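Local coordinates for protein histidine--tRNA ligase (Staphylococcus aureus, PDB 1QE0) that catalyses the ATP-dependent attachment of L-histidine to tRNA(His), releasing AMP and diphosphate, at residues Gly108-Tyr113 and Arg122-Phe127; Thr40-Ser45 and Ile75-Glu80. One frame throughout, in Å; residues are numbered along the deposited sequence.

Contact 1 of 2, residues Gly108-Tyr113 and Arg122-Phe127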
# COMPACT_ATOMS: atom_id res chain seq x y z
N GLY A 108 -2.68 1.93 -5.63
CA GLY A 108 -3.69 2.73 -4.97
C GLY A 108 -4.98 2.70 -5.74
O GLY A 108 -5.06 2.08 -6.78
N PRO A 109 -6.03 3.34 -5.24
CA PRO A 109 -7.31 3.36 -5.93
C PRO A 109 -7.34 4.24 -7.16
O PRO A 109 -6.85 5.37 -7.13
CB PRO A 109 -8.25 3.92 -4.88
CG PRO A 109 -7.36 4.80 -4.08
CD PRO A 109 -6.17 3.90 -3.89
N MET A 110 -8.03 3.75 -8.19
CA MET A 110 -8.21 4.43 -9.46
C MET A 110 -9.72 4.67 -9.57
O MET A 110 -10.49 3.97 -8.91
CB MET A 110 -7.73 3.54 -10.61
CG MET A 110 -6.29 3.18 -10.52
SD MET A 110 -5.25 4.63 -10.56
CE MET A 110 -3.85 4.09 -9.61
N PHE A 111 -10.16 5.61 -10.42
CA PHE A 111 -11.58 5.92 -10.55
C PHE A 111 -12.13 6.03 -11.97
O PHE A 111 -11.97 7.05 -12.63
CB PHE A 111 -11.87 7.24 -9.83
CG PHE A 111 -11.39 7.26 -8.43
CD1 PHE A 111 -12.29 7.00 -7.38
CD2 PHE A 111 -10.04 7.45 -8.14
CE1 PHE A 111 -11.83 6.95 -6.08
CE2 PHE A 111 -9.57 7.40 -6.83
CZ PHE A 111 -10.46 7.14 -5.81
N ARG A 112 -12.82 5.00 -12.44
CA ARG A 112 -13.41 5.06 -13.77
C ARG A 112 -14.90 4.96 -13.51
O ARG A 112 -15.33 4.09 -12.76
CB ARG A 112 -12.87 3.94 -14.65
CG ARG A 112 -11.35 4.05 -14.86
CD ARG A 112 -10.72 2.90 -15.64
NE ARG A 112 -9.26 2.96 -15.59
CZ ARG A 112 -8.43 1.93 -15.73
NH1 ARG A 112 -8.90 0.70 -15.96
NH2 ARG A 112 -7.12 2.10 -15.56
N TYR A 113 -15.64 5.96 -13.97
CA TYR A 113 -17.08 6.00 -13.78
C TYR A 113 -17.89 4.91 -14.50
O TYR A 113 -18.88 4.44 -13.89
CB TYR A 113 -17.63 7.37 -14.18
CG TYR A 113 -19.10 7.46 -13.90
CD1 TYR A 113 -19.55 7.71 -12.62
CD2 TYR A 113 -20.04 7.24 -14.89
CE1 TYR A 113 -20.89 7.72 -12.32
CE2 TYR A 113 -21.38 7.25 -14.62
CZ TYR A 113 -21.81 7.49 -13.33
OH TYR A 113 -23.15 7.53 -13.02
N ARG A 122 -16.60 1.59 -9.42
CA ARG A 122 -16.15 2.87 -9.88
C ARG A 122 -14.80 3.18 -9.26
O ARG A 122 -14.02 3.97 -9.81
CB ARG A 122 -17.17 3.93 -9.55
CG ARG A 122 -18.22 4.03 -10.61
CD ARG A 122 -19.41 3.21 -10.29
NE ARG A 122 -20.60 4.06 -10.32
CZ ARG A 122 -21.79 3.67 -10.75
NH1 ARG A 122 -21.97 2.42 -11.18
NH2 ARG A 122 -22.81 4.52 -10.76
N GLN A 123 -14.56 2.60 -8.09
CA GLN A 123 -13.29 2.75 -7.38
C GLN A 123 -12.61 1.39 -7.35
O GLN A 123 -13.13 0.44 -6.77
CB GLN A 123 -13.46 3.22 -5.94
CG GLN A 123 -12.13 3.21 -5.26
CD GLN A 123 -12.09 3.92 -3.96
OE1 GLN A 123 -12.78 4.91 -3.75
NE2 GLN A 123 -11.24 3.46 -3.07
N PHE A 124 -11.47 1.28 -7.99
CA PHE A 124 -10.78 0.01 -8.00
C PHE A 124 -9.33 0.27 -7.61
O PHE A 124 -8.88 1.40 -7.67
CB PHE A 124 -10.92 -0.66 -9.36
CG PHE A 124 -10.56 0.23 -10.52
CD1 PHE A 124 -11.37 1.28 -10.87
CD2 PHE A 124 -9.40 -0.01 -11.26
CE1 PHE A 124 -11.05 2.10 -11.95
CE2 PHE A 124 -9.06 0.80 -12.34
CZ PHE A 124 -9.89 1.86 -12.68
N ASN A 125 -8.62 -0.76 -7.18
CA ASN A 125 -7.23 -0.58 -6.77
C ASN A 125 -6.21 -1.22 -7.68
O ASN A 125 -5.94 -2.41 -7.54
CB ASN A 125 -7.03 -1.15 -5.36
CG ASN A 125 -7.16 -0.11 -4.27
OD1 ASN A 125 -8.05 0.74 -4.27
ND2 ASN A 125 -6.27 -0.19 -3.30
N GLN A 126 -5.58 -0.42 -8.53
CA GLN A 126 -4.55 -0.96 -9.42
C GLN A 126 -3.13 -0.72 -8.92
O GLN A 126 -2.83 0.27 -8.24
CB GLN A 126 -4.73 -0.48 -10.88
CG GLN A 126 -4.11 0.87 -11.24
CD GLN A 126 -4.12 1.17 -12.76
OE1 GLN A 126 -3.42 2.10 -13.22
NE2 GLN A 126 -4.90 0.40 -13.53
N PHE A 127 -2.28 -1.70 -9.21
CA PHE A 127 -0.86 -1.69 -8.85
C PHE A 127 -0.14 -1.69 -10.18
O PHE A 127 -0.65 -2.25 -11.14
CB PHE A 127 -0.54 -2.98 -8.07
CG PHE A 127 0.93 -3.20 -7.81
CD1 PHE A 127 1.51 -2.83 -6.59
CD2 PHE A 127 1.75 -3.77 -8.79
CE1 PHE A 127 2.87 -3.03 -6.35
CE2 PHE A 127 3.12 -3.97 -8.55
CZ PHE A 127 3.67 -3.60 -7.34
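M110 packs over F124 on one face of the strand pair. Its CB lies 3.7 Å from the centroid of the F124 ring and 22° off the ring normal, a CH-pi contact shifted toward CE2 and CZ. CG of F124 sits between its own backbone N and carbonyl carbon (chi1 51°), and this turns the ring toward strand 108-111. From CG to the guanidinium, R112 passes CZ of F124 at about a right angle. That same CZ lies over one face of the R112 guanidinium. The two planes are 63° apart, so this is not a parallel stack. CG of M110 also meets CG of Q126, the two side chains crossing at about a right angle.

P109, F111, Q123 and N125 line the opposite face. Q123 lies alongside F111, with OE1 3.2 Å from CE1 of the ring, and turns NE2 toward CB of P109. N125 lies alongside P109, its OD1 3.2 Å from CB of the proline. Strands 102-111 and 123-132 form the antiparallel hairpin of class II motif 2, whose connecting loop in this family helps bind ATP and the tRNA acceptor end. M110 and F124 are a hydrogen-bonded pair: M110 N to F124 O is 2.6 Å, and F124 N to M110 O is 3.0 Å. G108 N bonds Q126 O at 3.1 Å, but the bond from Q126 N back to G108 O is weak, as is R112 N to R122 O. Beyond F111, the R122 side chain lies alongside Y113, and Y113 O sits over one face of the R122 guanidinium.

Further out, G81 N donates to OE1 of Q126, and R112 NE makes a weak hydrogen bond to P79 O. OE1 of Q123 accepts from I42 N of the second subunit.

Contact 2 of 2, residues Thr40-Ser45 and Ile75-Glu80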
# COMPACT_ATOMS: atom_id res chain seq x y z
N THR A 40 1.10 9.40 -6.10
CA THR A 40 0.58 10.57 -6.79
C THR A 40 -0.75 10.94 -6.12
O THR A 40 -1.33 10.13 -5.40
CB THR A 40 0.37 10.08 -8.25
OG1 THR A 40 1.60 10.21 -8.95
CG2 THR A 40 -0.81 10.73 -8.97
N PRO A 41 -1.21 12.18 -6.28
CA PRO A 41 -2.49 12.60 -5.68
C PRO A 41 -3.67 11.82 -6.27
O PRO A 41 -3.58 11.26 -7.38
CB PRO A 41 -2.58 14.07 -6.07
CG PRO A 41 -1.13 14.45 -6.10
CD PRO A 41 -0.49 13.33 -6.83
N ILE A 42 -4.79 11.80 -5.56
CA ILE A 42 -5.95 11.09 -6.06
C ILE A 42 -6.49 11.75 -7.32
O ILE A 42 -7.12 11.12 -8.14
CB ILE A 42 -7.04 10.98 -4.98
CG1 ILE A 42 -6.62 9.96 -3.93
CG2 ILE A 42 -8.37 10.57 -5.59
CD1 ILE A 42 -6.73 8.52 -4.38
N PHE A 43 -6.28 13.05 -7.45
CA PHE A 43 -6.74 13.74 -8.63
C PHE A 43 -5.60 14.50 -9.26
O PHE A 43 -4.59 14.81 -8.63
CB PHE A 43 -7.95 14.67 -8.35
CG PHE A 43 -7.74 15.66 -7.24
CD1 PHE A 43 -8.30 15.44 -5.99
CD2 PHE A 43 -6.97 16.80 -7.44
CE1 PHE A 43 -8.08 16.35 -4.96
CE2 PHE A 43 -6.74 17.71 -6.43
CZ PHE A 43 -7.29 17.49 -5.19
N GLU A 44 -5.76 14.73 -10.55
CA GLU A 44 -4.79 15.44 -11.35
C GLU A 44 -5.57 16.46 -12.17
O GLU A 44 -6.81 16.46 -12.16
CB GLU A 44 -4.12 14.46 -12.30
CG GLU A 44 -3.23 13.46 -11.64
CD GLU A 44 -1.92 14.04 -11.20
OE1 GLU A 44 -1.56 15.19 -11.60
OE2 GLU A 44 -1.23 13.33 -10.47
N SER A 45 -4.83 17.35 -12.83
CA SER A 45 -5.47 18.33 -13.67
C SER A 45 -6.16 17.53 -14.75
O SER A 45 -5.57 16.63 -15.34
CB SER A 45 -4.43 19.25 -14.31
OG SER A 45 -5.00 19.88 -15.45
N ILE A 75 -10.31 19.51 -12.28
CA ILE A 75 -9.48 18.43 -11.75
C ILE A 75 -10.18 17.11 -12.08
O ILE A 75 -11.37 17.10 -12.43
CB ILE A 75 -9.25 18.52 -10.21
CG1 ILE A 75 -10.57 18.43 -9.47
CG2 ILE A 75 -8.46 19.77 -9.86
CD1 ILE A 75 -10.47 18.84 -8.03
N THR A 76 -9.47 16.00 -11.94
CA THR A 76 -10.07 14.74 -12.25
C THR A 76 -9.52 13.60 -11.44
O THR A 76 -8.32 13.52 -11.19
CB THR A 76 -9.96 14.48 -13.72
OG1 THR A 76 -10.96 15.27 -14.37
CG2 THR A 76 -10.12 13.00 -14.07
N LEU A 77 -10.42 12.80 -10.91
CA LEU A 77 -10.02 11.65 -10.15
C LEU A 77 -9.33 10.78 -11.21
O LEU A 77 -9.92 10.50 -12.25
CB LEU A 77 -11.25 10.96 -9.55
CG LEU A 77 -11.65 11.29 -8.10
CD1 LEU A 77 -11.49 12.74 -7.79
CD2 LEU A 77 -13.09 10.84 -7.84
N ARG A 78 -8.06 10.45 -10.97
CA ARG A 78 -7.27 9.63 -11.87
C ARG A 78 -7.92 8.28 -12.20
O ARG A 78 -8.51 7.64 -11.33
CB ARG A 78 -5.90 9.38 -11.26
CG ARG A 78 -5.99 8.56 -10.06
CD ARG A 78 -4.66 8.36 -9.45
NE ARG A 78 -4.73 7.36 -8.40
CZ ARG A 78 -4.11 7.45 -7.23
NH1 ARG A 78 -3.38 8.51 -6.95
NH2 ARG A 78 -4.19 6.48 -6.33
N PRO A 79 -7.97 7.94 -13.49
CA PRO A 79 -8.54 6.67 -13.91
C PRO A 79 -7.47 5.58 -13.97
O PRO A 79 -7.79 4.40 -14.00
CB PRO A 79 -9.11 7.02 -15.29
CG PRO A 79 -8.15 8.07 -15.82
CD PRO A 79 -7.98 8.92 -14.60
N GLU A 80 -6.19 5.99 -13.99
CA GLU A 80 -5.05 5.06 -14.05
C GLU A 80 -3.77 5.77 -13.63
O GLU A 80 -3.66 6.98 -13.80
CB GLU A 80 -4.90 4.51 -15.46
CG GLU A 80 -4.78 5.54 -16.53
CD GLU A 80 -3.38 6.04 -16.72
OE1 GLU A 80 -2.54 5.33 -17.32
OE2 GLU A 80 -3.12 7.18 -16.32
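E44 and T76 bond to each other through both backbone groups, T76 N to E44 O at 2.7 Å and E44 N to T76 O at 2.9 Å. R78 N to I42 O, at 3.1 Å with an N-H...O angle of 164°, carries the pairing past the end of strand 75-77.

R78 makes the polar side-chain contact. Its chain is extended from CG to NE (chi2 -178°) and brings NH1, at the edge of the guanidinium, within reach of two carbonyls, T40 O at 3.0 Å and P41 O at 2.8 Å. Both bonds are bent and weak. NH2 is hydrogen-bonded to P109 O. CD1 of I42 covers one face of the guanidinium. E44 forms a salt bridge with R87. OG1 of T76 donates to I75 O and is also hydrogen-bonded to OG1 of T66 and of T46.

The apolar contacts lie mainly on the F43 and L77 face. CD1 of I75 sits over the centre of the F43 ring, 4.1 Å from its centroid and 11° off the normal, a CH-pi contact. CB of F43 meets CD1 of L77, and CG2 of I42 lies 4.2 Å from CG of L77.

The F43 ring also meets Y65 of the second subunit. P41 follows helix 13-33 and strand 36-37, which matches the proline at the end of class II motif 1, the element that builds the dimer interface in these enzymes.

Contact 2 is buried, whereas contact 1 is only partly buried and has R112 exposed. They hold different sheets: contact 1 pairs two long strands of the large mixed sheet, and contact 2 pairs two short strands of a small three-stranded one. R78 and P79 join them. F111 N lies 2.8 Å from R78 O, a probable hydrogen bond. The chemistry differs accordingly. Contact 1 packs a methionine and an arginine against one phenylalanine, with a glutamine beside the methionine, while contact 2 combines aliphatic packing with an arginine turned to backbone carbonyls. Both touch the second subunit of the homodimer.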